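Local coordinates for protein tubulin-binding cofactor A (Leishmania major, PDB 4CQI) that probably binds beta-tubulin and acts as a chaperone in an early step of tubulin folding, holding tubulin in a quasi-native state, at residues I30-L35 with K93-Y98; I39-F44 with V85-A90. All blocks are in the same frame, centred on the assembly; numbering follows the deposited sequence.

Contact 1: I30-L35 with K93-Y98; sequences IKVSAL and KDLSDY
K31 and L95 bring the backbones closest here, their CA atoms 6.1 Å apart, where two helical segments run antiparallel. The axes of 30-35 and 93-98 approach to 9.8 Å, with their N-to-C directions 158° apart.

The polar part of the contact belongs to K31. Its side chain leaves the helix with CG anti to the carbonyl carbon, runs extended as far as CE, and bends at the last torsion (chi4 -65°), which puts NZ beside the carboxylate of D94. K31 NZ donates to D94 OD2 over 2.6 Å, a short salt bridge that reaches the oxygen on its syn side, 22° out of the carboxylate plane. D94 OD1 lies a full ångström farther from that nitrogen, so the charge pairing is one-sided. The lysine methylenes also do work: K31 CD and CE run past CB and CG of Y98, with K31 CE 3.8 Å from Y98 CG, and meet the ring obliquely. The K31 and Y98 side chains cross at about a right angle.

Behind this pair lies the apolar layer, built around L95. Both of its methyls touch V32 CG2; L95 CD1 also meets K31 CB, and L95 CD2 reaches L35 CD2 at 3.8 Å. All three leucine and valine side chains are buried, and helix 109-125 covers them further, with T118 against V32 and L35 and M119 against L95. A salt bridge flanking a buried seam of leucine and valine is characteristic of antiparallel helix packing in a helical bundle, here the three-helix bundle of the TBCA family.

Contact 2: I39-F44 with V85-A90; sequences IKDLEF and VNRIMA
The CA atoms of I39 and I88 come to 6.2 Å, and those of L42 and V85 are also paired, across two antiparallel helical segments whose axes approach to 9.1 Å and whose N-to-C directions lie 164° apart.

I88 lies at the middle of the apolar packing. Its chi2 of 163° extends the chain so that CD1 ends against L42, where the gap from I88 CD1 to L42 CD2 is 3.4 Å, tighter than usual for two methyls. The I88 and L42 side chains cross at about a right angle. I88 CG1 meets I39 CG1 at 4.1 Å, while V85 lies alongside L42 and touches both its methyls through CG2.

Flanking these, D41 and R87 form a salt bridge. R87 NH1 donates to the anti lone pair of D41 OD2 over 3.0 Å, and that oxygen lies 14° out of the guanidinium plane. A water joins the pair, donating to D41 OD2 and accepting from R87 NH2. D41 OD2 therefore takes NH1 and the water, with a weak third bond from NH2.

L42 also packs on V81 and S84 of its partner helix 67-100 and on A125 of helix 109-125, while V85 is covered by V126 just beyond that third helix.

Starting from the N terminus, helix 23-62 supplies the first half of both contacts, 30-35 and then 39-44. The chain continues to the far end of this helix, turns, and comes back as helix 67-100, which delivers 85-90 before 93-98. Contact 2 therefore closes the shorter loop, with 40 residues between its segments, and is nested inside the loop of 57 that contact 1 closes: both contacts join the two arms of one helical hairpin, and the return arm meets them in reverse order. Their centres are 13 Å apart, and L35 bridges them, its CD1 lying 3.9 Å from I88 O. Helix 109-125 then packs against both levels, completing the three-helix bundle.

Contact 1: I30-L35 with K93-Y98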
loop_
_atom_site.group_PDB
_atom_site.type_symbol
_atom_site.label_atom_id
_atom_site.label_comp_id
_atom_site.label_asym_id
_atom_site.label_seq_id
_atom_site.Cartn_x
_atom_site.Cartn_y
_atom_site.Cartn_z
ATOM N N ILE A 30 6.587 -10.022 10.512
ATOM C CA ILE A 30 6.779 -8.587 10.413
ATOM C C ILE A 30 6.675 -8.133 8.965
ATOM O O ILE A 30 6.030 -7.116 8.675
ATOM C CB ILE A 30 8.147 -8.153 10.979
ATOM C CG1 ILE A 30 8.189 -8.325 12.507
ATOM C CG2 ILE A 30 8.473 -6.703 10.599
ATOM C CD1 ILE A 30 9.619 -8.425 13.037
ATOM N N LYS A 31 7.316 -8.864 8.071
ATOM C CA LYS A 31 7.273 -8.490 6.646
ATOM C C LYS A 31 5.849 -8.608 6.061
ATOM O O LYS A 31 5.424 -7.739 5.301
ATOM C CB LYS A 31 8.284 -9.278 5.830
ATOM C CG LYS A 31 9.747 -9.030 6.197
ATOM C CD LYS A 31 10.679 -9.781 5.228
ATOM C CE LYS A 31 12.151 -9.540 5.617
ATOM N NZ LYS A 31 12.587 -8.122 5.479
ATOM N N VAL A 32 5.103 -9.647 6.458
ATOM C CA VAL A 32 3.728 -9.831 5.993
ATOM C C VAL A 32 2.873 -8.684 6.511
ATOM O O VAL A 32 2.074 -8.115 5.748
ATOM C CB VAL A 32 3.161 -11.216 6.400
ATOM C CG1 VAL A 32 1.638 -11.285 6.193
ATOM C CG2 VAL A 32 3.884 -12.301 5.602
ATOM N N SER A 33 3.029 -8.328 7.780
ATOM C CA SER A 33 2.259 -7.215 8.368
ATOM C C SER A 33 2.597 -5.902 7.679
ATOM O O SER A 33 1.695 -5.075 7.364
ATOM C CB SER A 33 2.491 -7.104 9.880
ATOM O OG SER A 33 1.879 -5.936 10.409
ATOM N N ALA A 34 3.879 -5.683 7.416
ATOM C CA ALA A 34 4.280 -4.474 6.708
ATOM C C ALA A 34 3.628 -4.367 5.315
ATOM O O ALA A 34 3.152 -3.273 4.919
ATOM C CB ALA A 34 5.806 -4.423 6.620
ATOM N N LEU A 35 3.605 -5.480 4.569
ATOM C CA LEU A 35 3.049 -5.525 3.232
ATOM C C LEU A 35 1.534 -5.228 3.282
ATOM O O LEU A 35 1.009 -4.441 2.480
ATOM C CB LEU A 35 3.299 -6.875 2.540
ATOM C CG LEU A 35 2.577 -7.092 1.200
ATOM C CD1 LEU A 35 2.771 -5.967 0.159
ATOM C CD2 LEU A 35 2.946 -8.442 0.599
ATOM N N LYS A 93 8.640 -7.534 -3.142
ATOM C CA LYS A 93 10.000 -8.036 -3.489
ATOM C C LYS A 93 10.833 -8.440 -2.282
ATOM O O LYS A 93 11.499 -9.485 -2.312
ATOM C CB LYS A 93 10.793 -6.993 -4.291
ATOM C CG LYS A 93 12.170 -7.442 -4.757
ATOM C CD LYS A 93 12.058 -8.550 -5.784
ATOM C CE LYS A 93 13.400 -8.869 -6.473
ATOM N NZ LYS A 93 13.245 -10.161 -7.232
ATOM N N ASP A 94 10.762 -7.645 -1.226
ATOM C CA ASP A 94 11.438 -7.939 0.009
ATOM C C ASP A 94 10.949 -9.263 0.620
ATOM O O ASP A 94 11.766 -10.118 1.049
ATOM C CB ASP A 94 11.247 -6.796 0.991
ATOM C CG ASP A 94 12.070 -6.969 2.248
ATOM O OD1 ASP A 94 13.328 -7.013 2.135
ATOM O OD2 ASP A 94 11.495 -6.989 3.348
ATOM N N LEU A 95 9.630 -9.451 0.623
ATOM C CA LEU A 95 9.020 -10.652 1.172
ATOM C C LEU A 95 9.356 -11.819 0.320
ATOM O O LEU A 95 9.767 -12.880 0.809
ATOM C CB LEU A 95 7.483 -10.466 1.319
ATOM C CG LEU A 95 6.635 -11.599 1.872
ATOM C CD1 LEU A 95 7.140 -12.141 3.223
ATOM C CD2 LEU A 95 5.155 -11.183 1.954
ATOM N N SER A 96 9.203 -11.664 -0.986
ATOM C CA SER A 96 9.540 -12.701 -1.921
ATOM C C SER A 96 11.013 -13.173 -1.837
ATOM O O SER A 96 11.299 -14.394 -1.860
ATOM C CB SER A 96 9.258 -12.207 -3.349
ATOM O OG SER A 96 9.556 -13.229 -4.287
ATOM N N ASP A 97 11.925 -12.221 -1.744
ATOM C CA ASP A 97 13.353 -12.523 -1.507
ATOM C C ASP A 97 13.535 -13.297 -0.197
ATOM O O ASP A 97 14.262 -14.264 -0.176
ATOM C CB ASP A 97 14.184 -11.243 -1.437
ATOM C CG ASP A 97 14.435 -10.611 -2.823
ATOM O OD1 ASP A 97 14.037 -11.183 -3.861
ATOM O OD2 ASP A 97 15.016 -9.506 -2.835
ATOM N N TYR A 98 12.901 -12.857 0.889
ATOM C CA TYR A 98 13.041 -13.508 2.199
ATOM C C TYR A 98 12.576 -14.957 2.145
ATOM O O TYR A 98 13.215 -15.850 2.730
ATOM C CB TYR A 98 12.270 -12.767 3.298
ATOM C CG TYR A 98 12.671 -13.218 4.690
ATOM C CD1 TYR A 98 13.924 -12.930 5.184
ATOM C CD2 TYR A 98 11.809 -13.969 5.495
ATOM C CE1 TYR A 98 14.331 -13.353 6.414
ATOM C CE2 TYR A 98 12.201 -14.391 6.736
ATOM C CZ TYR A 98 13.477 -14.094 7.199
ATOM O OH TYR A 98 13.898 -14.504 8.451
#

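Contact 2: I39-F44 with V85-A90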
loop_
_atom_site.group_PDB
_atom_site.type_symbol
_atom_site.label_atom_id
_atom_site.label_comp_id
_atom_site.label_asym_id
_atom_site.label_seq_id
_atom_site.Cartn_x
_atom_site.Cartn_y
_atom_site.Cartn_z
ATOM N N ILE A 39 -0.665 -2.154 1.444
ATOM C CA ILE A 39 -1.818 -2.363 0.579
ATOM C C ILE A 39 -3.016 -1.501 1.050
ATOM O O ILE A 39 -3.694 -0.880 0.236
ATOM C CB ILE A 39 -2.162 -3.852 0.463
ATOM C CG1 ILE A 39 -0.987 -4.581 -0.169
ATOM C CG2 ILE A 39 -3.417 -4.089 -0.364
ATOM C CD1 ILE A 39 -1.066 -6.084 -0.038
ATOM N N LYS A 40 -3.265 -1.473 2.366
ATOM C CA LYS A 40 -4.329 -0.653 2.910
ATOM C C LYS A 40 -4.043 0.829 2.613
ATOM O O LYS A 40 -4.956 1.577 2.217
ATOM C CB LYS A 40 -4.493 -0.900 4.419
ATOM C CG LYS A 40 -4.817 -2.344 4.813
ATOM C CD LYS A 40 -6.127 -2.835 4.227
ATOM C CE LYS A 40 -6.686 -4.012 5.044
ATOM N NZ LYS A 40 -7.864 -4.668 4.389
ATOM N N ASP A 41 -2.779 1.227 2.724
ATOM C CA ASP A 41 -2.379 2.610 2.355
ATOM C C ASP A 41 -2.832 2.987 0.957
ATOM O O ASP A 41 -3.320 4.103 0.733
ATOM C CB ASP A 41 -0.853 2.863 2.515
ATOM C CG ASP A 41 -0.382 2.896 3.981
ATOM O OD1 ASP A 41 -1.235 3.059 4.880
ATOM O OD2 ASP A 41 0.839 2.717 4.223
ATOM N N LEU A 42 -2.619 2.101 -0.011
ATOM C CA LEU A 42 -3.002 2.432 -1.375
ATOM C C LEU A 42 -4.530 2.553 -1.462
ATOM O O LEU A 42 -5.053 3.446 -2.125
ATOM C CB LEU A 42 -2.487 1.377 -2.345
ATOM C CG LEU A 42 -2.948 1.504 -3.777
ATOM C CD1 LEU A 42 -2.525 2.849 -4.411
ATOM C CD2 LEU A 42 -2.471 0.283 -4.574
ATOM N N GLU A 43 -5.252 1.638 -0.815
ATOM C CA GLU A 43 -6.727 1.668 -0.876
ATOM C C GLU A 43 -7.245 2.991 -0.349
ATOM O O GLU A 43 -8.094 3.645 -0.987
ATOM C CB GLU A 43 -7.370 0.518 -0.076
ATOM C CG GLU A 43 -6.968 -0.873 -0.565
ATOM C CD GLU A 43 -7.433 -2.052 0.322
ATOM O OE1 GLU A 43 -7.860 -1.832 1.491
ATOM O OE2 GLU A 43 -7.340 -3.217 -0.158
ATOM N N PHE A 44 -6.712 3.415 0.793
ATOM C CA PHE A 44 -7.181 4.696 1.371
ATOM C C PHE A 44 -6.751 5.871 0.487
ATOM O O PHE A 44 -7.539 6.815 0.317
ATOM C CB PHE A 44 -6.697 4.882 2.795
ATOM C CG PHE A 44 -7.343 3.975 3.793
ATOM C CD1 PHE A 44 -8.704 4.054 4.065
ATOM C CD2 PHE A 44 -6.590 3.062 4.502
ATOM C CE1 PHE A 44 -9.266 3.243 5.026
ATOM C CE2 PHE A 44 -7.160 2.221 5.451
ATOM C CZ PHE A 44 -8.505 2.299 5.706
ATOM N N VAL A 85 1.788 2.544 -4.738
ATOM C CA VAL A 85 2.066 1.391 -5.566
ATOM C C VAL A 85 3.535 0.977 -5.443
ATOM O O VAL A 85 3.837 -0.218 -5.307
ATOM C CB VAL A 85 1.754 1.677 -7.053
ATOM C CG1 VAL A 85 2.380 0.598 -7.944
ATOM C CG2 VAL A 85 0.247 1.769 -7.293
ATOM N N ASN A 86 4.449 1.940 -5.521
ATOM C CA ASN A 86 5.907 1.634 -5.472
ATOM C C ASN A 86 6.290 0.975 -4.136
ATOM O O ASN A 86 7.099 0.030 -4.114
ATOM C CB ASN A 86 6.741 2.885 -5.754
ATOM C CG ASN A 86 6.491 3.446 -7.141
ATOM O OD1 ASN A 86 6.022 2.708 -8.029
ATOM N ND2 ASN A 86 6.757 4.785 -7.337
ATOM N N ARG A 87 5.674 1.445 -3.050
ATOM C CA ARG A 87 5.883 0.854 -1.735
ATOM C C ARG A 87 5.351 -0.553 -1.632
ATOM O O ARG A 87 5.996 -1.411 -1.017
ATOM C CB ARG A 87 5.321 1.736 -0.595
ATOM C CG ARG A 87 5.977 3.106 -0.436
ATOM C CD ARG A 87 5.162 3.991 0.504
ATOM N NE ARG A 87 5.153 3.469 1.885
ATOM C CZ ARG A 87 4.086 3.045 2.553
ATOM N NH1 ARG A 87 2.854 3.076 2.021
ATOM N NH2 ARG A 87 4.261 2.616 3.799
ATOM N N ILE A 88 4.191 -0.840 -2.226
ATOM C CA ILE A 88 3.677 -2.203 -2.250
ATOM C C ILE A 88 4.648 -3.082 -2.973
ATOM O O ILE A 88 5.044 -4.140 -2.470
ATOM C CB ILE A 88 2.304 -2.337 -2.941
ATOM C CG1 ILE A 88 1.210 -1.656 -2.098
ATOM C CG2 ILE A 88 1.950 -3.812 -3.147
ATOM C CD1 ILE A 88 -0.087 -1.380 -2.892
ATOM N N MET A 89 5.063 -2.653 -4.176
ATOM C CA MET A 89 5.979 -3.484 -4.943
ATOM C C MET A 89 7.312 -3.725 -4.250
ATOM O O MET A 89 7.827 -4.832 -4.337
ATOM C CB MET A 89 6.160 -2.920 -6.350
ATOM C CG MET A 89 4.900 -2.886 -7.180
ATOM S SD MET A 89 4.267 -4.515 -7.632
ATOM C CE MET A 89 3.354 -5.023 -6.244
ATOM N N ALA A 90 7.860 -2.735 -3.566
ATOM C CA ALA A 90 9.129 -2.904 -2.855
ATOM C C ALA A 90 8.965 -3.907 -1.697
ATOM O O ALA A 90 9.848 -4.758 -1.455
ATOM C CB ALA A 90 9.669 -1.555 -2.342
HETATM O O HOH W 1 2.769 1.516 5.507
#